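Local coordinates for CELL WALL surface anchor family protein (Streptococcus pneumoniae, PDB 2WW8), which is the adhesin of the pneumococcal pilus and probably attaches the bacterium to host cells, at residues Gly149-Ile161 with Asn708-Asp720. Sequence-based numbering, arbitrary orientation.
Sequences GTYPDVQTPYQII and NTVRDFPIPKIRD
Asp-153 and Asp-712 run antiparallel past one another, their carboxylate planes 69° apart. Each reaches a backbone amide of the other segment. Asp-712 N gives a nearly straight bond to Asp-153 OD2 at 2.9 Å, from above that carboxylate plane. The return bond, from Asp-153 N to Asp-712 OD2, is weak and bent at 126°. With chi1 at 40°, Asp-153 CG turns so that OD2 faces Asp-712 N and OD1 accepts from Val-154 N. Pro-152 CD packs on Asp-712 CG at 3.4 Å. Farther along, Pro-714 meets two tyrosines, with Tyr-158 CD1 over the centre of the Tyr-151 ring. Pro-714 CB sits over one face of the Tyr-158 ring in a CH-pi contact, 4.2 Å from the centroid, while Gly-149 CA lies on the opposite face. Tyr-151 runs alongside Pro-714, its OH 3.3 Å from Pro-714 CB. Ile-715 N donates to Tyr-158 OH at 3.1 Å, and a water links that hydroxyl to Phe-713 O. The contact lays the hairpin of strands 148-150 and 157-162 against a segment of the Ig-like tip-pilin family region. The aspartates come close, but salt bridges from Arg-182 to Asp-153 and from Arg-697 to Asp-712 probably offset their repulsion and keep both ionised.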
ATOM      1  N   GLY A 149      10.353   9.479  12.201  1.00 18.74           N
ATOM      2  CA  GLY A 149      11.545   9.815  11.437  1.00 17.20           C
ATOM      3  C   GLY A 149      11.352  11.229  10.912  1.00 17.63           C
ATOM      4  O   GLY A 149      10.252  11.800  11.074  1.00 18.10           O
ATOM      5  N   THR A 150      12.395  11.784  10.282  1.00 17.87           N
ATOM      6  CA  THR A 150      12.397  13.117   9.657  1.00 17.22           C
ATOM      7  C   THR A 150      12.938  12.991   8.217  1.00 18.29           C
ATOM      8  O   THR A 150      14.029  12.440   7.993  1.00 19.37           O
ATOM      9  CB  THR A 150      13.181  14.142  10.488  1.00 18.97           C
ATOM     10  OG1 THR A 150      12.568  14.276  11.781  1.00 21.94           O
ATOM     11  CG2 THR A 150      13.188  15.537   9.847  1.00 18.06           C
ATOM     12  N   TYR A 151      12.147  13.443   7.244  1.00 15.23           N
ATOM     13  CA  TYR A 151      12.573  13.499   5.840  1.00 15.71           C
ATOM     14  C   TYR A 151      13.655  14.529   5.690  1.00 14.42           C
ATOM     15  O   TYR A 151      13.440  15.695   6.026  1.00 15.61           O
ATOM     16  CB  TYR A 151      11.425  13.865   4.910  1.00 15.35           C
ATOM     17  CG  TYR A 151      10.435  12.743   4.679  1.00 14.83           C
ATOM     18  CD1 TYR A 151      10.838  11.573   4.029  1.00 15.86           C
ATOM     19  CD2 TYR A 151       9.098  12.870   5.031  1.00 16.77           C
ATOM     20  CE1 TYR A 151       9.967  10.555   3.802  1.00 11.21           C
ATOM     21  CE2 TYR A 151       8.186  11.832   4.772  1.00 19.29           C
ATOM     22  CZ  TYR A 151       8.634  10.698   4.125  1.00 18.13           C
ATOM     23  OH  TYR A 151       7.748   9.661   3.888  1.00 15.57           O
ATOM     24  N   PRO A 152      14.832  14.111   5.209  1.00 13.81           N
ATOM     25  CA  PRO A 152      15.887  15.142   5.107  1.00 14.25           C
ATOM     26  C   PRO A 152      15.544  16.282   4.140  1.00 12.94           C
ATOM     27  O   PRO A 152      15.873  17.396   4.483  1.00 14.50           O
ATOM     28  CB  PRO A 152      17.088  14.367   4.571  1.00 13.74           C
ATOM     29  CG  PRO A 152      16.857  12.975   5.174  1.00 15.80           C
ATOM     30  CD  PRO A 152      15.366  12.753   5.027  1.00 13.07           C
ATOM     31  N   ASP A 153      14.908  15.992   3.000  1.00 11.93           N
ATOM     32  CA  ASP A 153      14.754  16.931   1.911  1.00 11.12           C
ATOM     33  C   ASP A 153      14.011  18.204   2.359  1.00 12.29           C
ATOM     34  O   ASP A 153      14.445  19.310   2.057  1.00 10.59           O
ATOM     35  CB  ASP A 153      14.022  16.360   0.699  1.00 10.63           C
ATOM     36  CG  ASP A 153      12.804  15.450   1.036  1.00 12.05           C
ATOM     37  OD1 ASP A 153      12.140  15.511   2.096  1.00 13.92           O
ATOM     38  OD2 ASP A 153      12.436  14.668   0.149  1.00 13.19           O
ATOM     39  N   VAL A 154      12.882  18.028   3.038  1.00 12.63           N
ATOM     40  CA  VAL A 154      12.078  19.174   3.486  1.00 12.27           C
ATOM     41  C   VAL A 154      11.848  19.133   4.983  1.00 14.24           C
ATOM     42  O   VAL A 154      11.137  19.987   5.506  1.00 16.56           O
ATOM     43  CB  VAL A 154      10.755  19.345   2.707  1.00 12.43           C
ATOM     44  CG1 VAL A 154      11.054  19.537   1.222  1.00 11.23           C
ATOM     45  CG2 VAL A 154       9.842  18.113   2.951  1.00 10.58           C
ATOM     46  N   GLN A 155      12.483  18.204   5.691  1.00 14.30           N
ATOM     47  CA  GLN A 155      12.651  18.369   7.125  1.00 16.00           C
ATOM     48  C   GLN A 155      11.342  18.185   7.908  1.00 17.91           C
ATOM     49  O   GLN A 155      11.195  18.810   8.947  1.00 17.37           O
ATOM     50  CB  GLN A 155      13.205  19.766   7.444  1.00 15.70           C
ATOM     51  CG  GLN A 155      14.628  19.999   6.989  1.00 15.32           C
ATOM     52  CD  GLN A 155      15.633  19.303   7.876  1.00 16.20           C
ATOM     53  OE1 GLN A 155      15.990  19.795   8.954  1.00 15.57           O
ATOM     54  NE2 GLN A 155      16.076  18.130   7.439  1.00 19.60           N
ATOM     55  N   THR A 156      10.425  17.345   7.428  1.00 18.50           N
ATOM     56  CA  THR A 156       9.160  17.124   8.127  1.00 17.79           C
ATOM     57  C   THR A 156       9.092  15.732   8.787  1.00 18.66           C
ATOM     58  O   THR A 156       9.657  14.771   8.256  1.00 17.02           O
ATOM     59  CB  THR A 156       7.975  17.310   7.151  1.00 18.50           C
ATOM     60  OG1 THR A 156       8.091  16.328   6.121  1.00 17.64           O
ATOM     61  CG2 THR A 156       7.933  18.730   6.533  1.00 15.82           C
ATOM     62  N   PRO A 157       8.450  15.614   9.976  1.00 18.14           N
ATOM     63  CA  PRO A 157       8.403  14.321  10.696  1.00 19.03           C
ATOM     64  C   PRO A 157       7.500  13.303  10.012  1.00 18.48           C
ATOM     65  O   PRO A 157       6.542  13.668   9.343  1.00 19.17           O
ATOM     66  CB  PRO A 157       7.847  14.672  12.092  1.00 18.13           C
ATOM     67  CG  PRO A 157       7.038  15.966  11.848  1.00 20.26           C
ATOM     68  CD  PRO A 157       7.761  16.699  10.701  1.00 19.67           C
ATOM     69  N   TYR A 158       7.792  12.015  10.120  1.00 17.63           N
ATOM     70  CA  TYR A 158       6.754  11.069   9.698  1.00 16.92           C
ATOM     71  C   TYR A 158       6.660  10.055  10.819  1.00 17.34           C
ATOM     72  O   TYR A 158       7.690   9.846  11.469  1.00 18.79           O
ATOM     73  CB  TYR A 158       7.112  10.369   8.389  1.00 15.69           C
ATOM     74  CG  TYR A 158       8.486   9.730   8.246  1.00 14.53           C
ATOM     75  CD1 TYR A 158       9.579  10.452   7.736  1.00 18.06           C
ATOM     76  CD2 TYR A 158       8.708   8.420   8.632  1.00 11.88           C
ATOM     77  CE1 TYR A 158      10.856   9.838   7.568  1.00 12.16           C
ATOM     78  CE2 TYR A 158       9.975   7.819   8.506  1.00 11.42           C
ATOM     79  CZ  TYR A 158      11.039   8.523   7.952  1.00 11.81           C
ATOM     80  OH  TYR A 158      12.289   7.934   7.789  1.00 15.49           O
ATOM     81  N   GLN A 159       5.490   9.435  10.995  1.00 16.74           N
ATOM     82  CA  GLN A 159       5.256   8.470  12.052  1.00 18.77           C
ATOM     83  C   GLN A 159       5.845   7.090  11.736  1.00 19.85           C
ATOM     84  O   GLN A 159       6.078   6.735  10.577  1.00 19.86           O
ATOM     85  CB  GLN A 159       3.760   8.361  12.354  1.00 19.32           C
ATOM     86  CG  GLN A 159       3.017   9.709  12.464  1.00 23.66           C
ATOM     87  CD  GLN A 159       3.600  10.667  13.505  1.00 30.51           C
ATOM     88  OE1 GLN A 159       3.714  10.326  14.706  1.00 25.61           O
ATOM     89  NE2 GLN A 159       3.986  11.877  13.038  1.00 30.75           N
ATOM     90  N   ILE A 160       6.082   6.312  12.790  1.00 18.97           N
ATOM     91  CA  ILE A 160       6.748   5.020  12.714  1.00 19.75           C
ATOM     92  C   ILE A 160       5.890   4.064  13.510  1.00 20.13           C
ATOM     93  O   ILE A 160       5.606   4.380  14.662  1.00 19.92           O
ATOM     94  CB  ILE A 160       8.099   5.060  13.485  1.00 20.74           C
ATOM     95  CG1 ILE A 160       9.147   5.922  12.793  1.00 23.15           C
ATOM     96  CG2 ILE A 160       8.678   3.689  13.677  1.00 22.75           C
ATOM     97  CD1 ILE A 160       9.216   5.661  11.272  1.00 24.09           C
ATOM     98  N   ILE A 161       5.515   2.909  12.953  1.00 20.42           N
ATOM     99  CA  ILE A 161       4.668   1.912  13.610  1.00 20.08           C
ATOM    100  C   ILE A 161       5.225   0.485  13.570  1.00 20.26           C
ATOM    101  O   ILE A 161       5.999   0.099  12.676  1.00 20.35           O
ATOM    102  CB  ILE A 161       3.258   1.864  13.028  1.00 19.63           C
ATOM    103  CG1 ILE A 161       3.327   1.400  11.566  1.00 21.10           C
ATOM    104  CG2 ILE A 161       2.578   3.230  13.248  1.00 20.51           C
ATOM    105  CD1 ILE A 161       1.948   1.087  10.985  1.00 25.92           C
ATOM    106  N   ASN A 708      19.925  18.237  -8.746  1.00 22.15           N
ATOM    107  CA  ASN A 708      19.620  18.704  -7.405  1.00 21.28           C
ATOM    108  C   ASN A 708      18.178  18.540  -6.983  1.00 19.13           C
ATOM    109  O   ASN A 708      17.809  19.131  -5.964  1.00 21.00           O
ATOM    110  CB  ASN A 708      19.956  20.191  -7.269  1.00 21.69           C
ATOM    111  CG  ASN A 708      21.450  20.445  -7.355  1.00 25.75           C
ATOM    112  OD1 ASN A 708      21.883  21.436  -7.941  1.00 33.17           O
ATOM    113  ND2 ASN A 708      22.249  19.545  -6.796  1.00 26.93           N
ATOM    114  N   THR A 709      17.354  17.864  -7.774  1.00 16.81           N
ATOM    115  CA  THR A 709      16.000  17.505  -7.342  1.00 17.00           C
ATOM    116  C   THR A 709      16.032  16.100  -6.812  1.00 15.70           C
ATOM    117  O   THR A 709      16.232  15.166  -7.574  1.00 16.53           O
ATOM    118  CB  THR A 709      14.976  17.624  -8.489  1.00 17.74           C
ATOM    119  OG1 THR A 709      15.041  18.976  -8.917  1.00 20.17           O
ATOM    120  CG2 THR A 709      13.589  17.335  -7.998  1.00 16.75           C
ATOM    121  N   VAL A 710      15.894  15.974  -5.491  1.00 15.91           N
ATOM    122  CA  VAL A 710      16.063  14.755  -4.763  1.00 14.28           C
ATOM    123  C   VAL A 710      14.838  14.633  -3.868  1.00 14.43           C
ATOM    124  O   VAL A 710      14.440  15.571  -3.155  1.00 15.81           O
ATOM    125  CB  VAL A 710      17.299  14.829  -3.863  1.00 16.00           C
ATOM    126  CG1 VAL A 710      17.678  13.430  -3.513  1.00 16.56           C
ATOM    127  CG2 VAL A 710      18.414  15.424  -4.629  1.00 21.84           C
ATOM    128  N   ARG A 711      14.230  13.463  -3.918  1.00 12.17           N
ATOM    129  CA  ARG A 711      13.135  13.137  -3.018  1.00 12.60           C
ATOM    130  C   ARG A 711      13.510  11.938  -2.114  1.00 13.12           C
ATOM    131  O   ARG A 711      13.898  10.909  -2.640  1.00 11.42           O
ATOM    132  CB  ARG A 711      11.884  12.741  -3.828  1.00 12.32           C
ATOM    133  CG  ARG A 711      11.525  13.637  -5.060  1.00 13.98           C
ATOM    134  CD  ARG A 711      11.316  15.040  -4.576  1.00 14.46           C
ATOM    135  NE  ARG A 711      10.744  15.903  -5.606  1.00 14.35           N
ATOM    136  CZ  ARG A 711      10.970  17.203  -5.668  1.00 16.16           C
ATOM    137  NH1 ARG A 711      11.796  17.772  -4.794  1.00 17.38           N
ATOM    138  NH2 ARG A 711      10.404  17.936  -6.619  1.00 13.12           N
ATOM    139  N   ASP A 712      13.346  12.068  -0.796  1.00 12.78           N
ATOM    140  CA  ASP A 712      13.587  11.022   0.176  1.00 14.66           C
ATOM    141  C   ASP A 712      12.461   9.984   0.257  1.00 14.81           C
ATOM    142  O   ASP A 712      11.291  10.317   0.248  1.00 15.24           O
ATOM    143  CB  ASP A 712      13.821  11.612   1.581  1.00 15.01           C
ATOM    144  CG  ASP A 712      15.179  12.275   1.685  1.00 17.87           C
ATOM    145  OD1 ASP A 712      16.158  11.500   1.699  1.00 19.18           O
ATOM    146  OD2 ASP A 712      15.282  13.537   1.643  1.00 15.90           O
ATOM    147  N   PHE A 713      12.857   8.725   0.364  1.00 13.13           N
ATOM    148  CA  PHE A 713      11.979   7.639   0.786  1.00 15.90           C
ATOM    149  C   PHE A 713      11.910   7.577   2.324  1.00 17.51           C
ATOM    150  O   PHE A 713      12.905   7.857   3.020  1.00 18.68           O
ATOM    151  CB  PHE A 713      12.601   6.291   0.330  1.00 13.73           C
ATOM    152  CG  PHE A 713      12.427   6.011  -1.137  1.00 14.56           C
ATOM    153  CD1 PHE A 713      13.318   6.513  -2.073  1.00 15.92           C
ATOM    154  CD2 PHE A 713      11.449   5.106  -1.546  1.00 15.12           C
ATOM    155  CE1 PHE A 713      13.151   6.197  -3.437  1.00 13.39           C
ATOM    156  CE2 PHE A 713      11.267   4.776  -2.871  1.00 15.62           C
ATOM    157  CZ  PHE A 713      12.131   5.318  -3.818  1.00 15.51           C
ATOM    158  N   PRO A 714      10.784   7.103   2.872  1.00 18.32           N
ATOM    159  CA  PRO A 714      10.767   6.926   4.332  1.00 17.53           C
ATOM    160  C   PRO A 714      11.525   5.637   4.747  1.00 19.60           C
ATOM    161  O   PRO A 714      11.758   4.814   3.866  1.00 19.11           O
ATOM    162  CB  PRO A 714       9.273   6.801   4.629  1.00 18.60           C
ATOM    163  CG  PRO A 714       8.700   6.175   3.388  1.00 16.96           C
ATOM    164  CD  PRO A 714       9.509   6.718   2.233  1.00 18.54           C
ATOM    165  N   ILE A 715      11.948   5.463   6.010  1.00 17.24           N
ATOM    166  CA  ILE A 715      12.910   4.399   6.380  1.00 19.05           C
ATOM    167  C   ILE A 715      12.458   3.478   7.557  1.00 17.83           C
ATOM    168  O   ILE A 715      12.251   3.972   8.661  1.00 18.89           O
ATOM    169  CB  ILE A 715      14.290   5.004   6.807  1.00 19.70           C
ATOM    170  CG1 ILE A 715      14.753   6.117   5.866  1.00 19.29           C
ATOM    171  CG2 ILE A 715      15.352   3.923   6.818  1.00 17.55           C
ATOM    172  CD1 ILE A 715      15.206   5.530   4.580  1.00 17.30           C
ATOM    173  N   PRO A 716      12.354   2.149   7.342  1.00 18.04           N
ATOM    174  CA  PRO A 716      12.056   1.161   8.376  1.00 14.80           C
ATOM    175  C   PRO A 716      13.244   0.923   9.311  1.00 14.30           C
ATOM    176  O   PRO A 716      14.380   1.317   9.003  1.00 12.97           O
ATOM    177  CB  PRO A 716      11.855  -0.131   7.568  1.00 15.83           C
ATOM    178  CG  PRO A 716      11.458   0.368   6.161  1.00 17.68           C
ATOM    179  CD  PRO A 716      12.446   1.500   6.006  1.00 17.20           C
ATOM    180  N   LYS A 717      12.955   0.259  10.435  1.00 14.91           N
ATOM    181  CA  LYS A 717      13.980  -0.008  11.451  1.00 15.78           C
ATOM    182  C   LYS A 717      13.832  -1.442  11.923  1.00 15.27           C
ATOM    183  O   LYS A 717      12.701  -1.940  11.957  1.00 16.04           O
ATOM    184  CB  LYS A 717      13.799   0.882  12.686  1.00 16.21           C
ATOM    185  CG  LYS A 717      14.132   2.339  12.412  1.00 17.01           C
ATOM    186  CD  LYS A 717      12.901   3.155  12.122  1.00 21.84           C
ATOM    187  CE  LYS A 717      13.264   4.645  12.170  1.00 25.04           C
ATOM    188  NZ  LYS A 717      13.619   5.147  10.774  1.00 23.73           N
ATOM    189  N   ILE A 718      14.937  -2.080  12.316  1.00 13.69           N
ATOM    190  CA  ILE A 718      14.850  -3.430  12.863  1.00 13.67           C
ATOM    191  C   ILE A 718      15.801  -3.503  14.048  1.00 15.27           C
ATOM    192  O   ILE A 718      16.788  -2.732  14.117  1.00 14.17           O
ATOM    193  CB  ILE A 718      15.190  -4.525  11.816  1.00 14.92           C
ATOM    194  CG1 ILE A 718      16.623  -4.337  11.291  1.00 14.42           C
ATOM    195  CG2 ILE A 718      14.131  -4.512  10.680  1.00 11.92           C
ATOM    196  CD1 ILE A 718      17.119  -5.456  10.402  1.00 13.19           C
ATOM    197  N   ARG A 719      15.479  -4.403  14.985  1.00 15.44           N
ATOM    198  CA  ARG A 719      16.371  -4.646  16.115  1.00 15.31           C
ATOM    199  C   ARG A 719      16.329  -6.103  16.546  1.00 15.92           C
ATOM    200  O   ARG A 719      15.519  -6.887  16.038  1.00 15.09           O
ATOM    201  CB  ARG A 719      15.958  -3.798  17.321  1.00 15.44           C
ATOM    202  CG  ARG A 719      14.548  -4.158  17.782  1.00 16.32           C
ATOM    203  CD  ARG A 719      14.291  -3.581  19.140  1.00 16.37           C
ATOM    204  NE  ARG A 719      12.926  -3.783  19.603  1.00 16.69           N
ATOM    205  CZ  ARG A 719      12.541  -3.456  20.826  1.00 17.31           C
ATOM    206  NH1 ARG A 719      13.439  -2.932  21.646  1.00 15.31           N
ATOM    207  NH2 ARG A 719      11.291  -3.658  21.215  1.00 19.35           N
ATOM    208  N   ASP A 720      17.195  -6.455  17.496  1.00 14.10           N
ATOM    209  CA  ASP A 720      17.132  -7.757  18.170  1.00 15.30           C
ATOM    210  C   ASP A 720      17.643  -7.576  19.601  1.00 14.38           C
ATOM    211  O   ASP A 720      18.184  -6.510  19.918  1.00 12.88           O
ATOM    212  CB  ASP A 720      17.949  -8.852  17.468  1.00 15.45           C
ATOM    213  CG  ASP A 720      17.514 -10.271  17.873  1.00 16.02           C
ATOM    214  OD1 ASP A 720      16.474 -10.461  18.550  1.00 16.59           O
ATOM    215  OD2 ASP A 720      18.224 -11.228  17.523  1.00 15.96           O
TER
HETATM  216  O   HOH W   1      13.720   9.338   5.711  1.00 27.21           O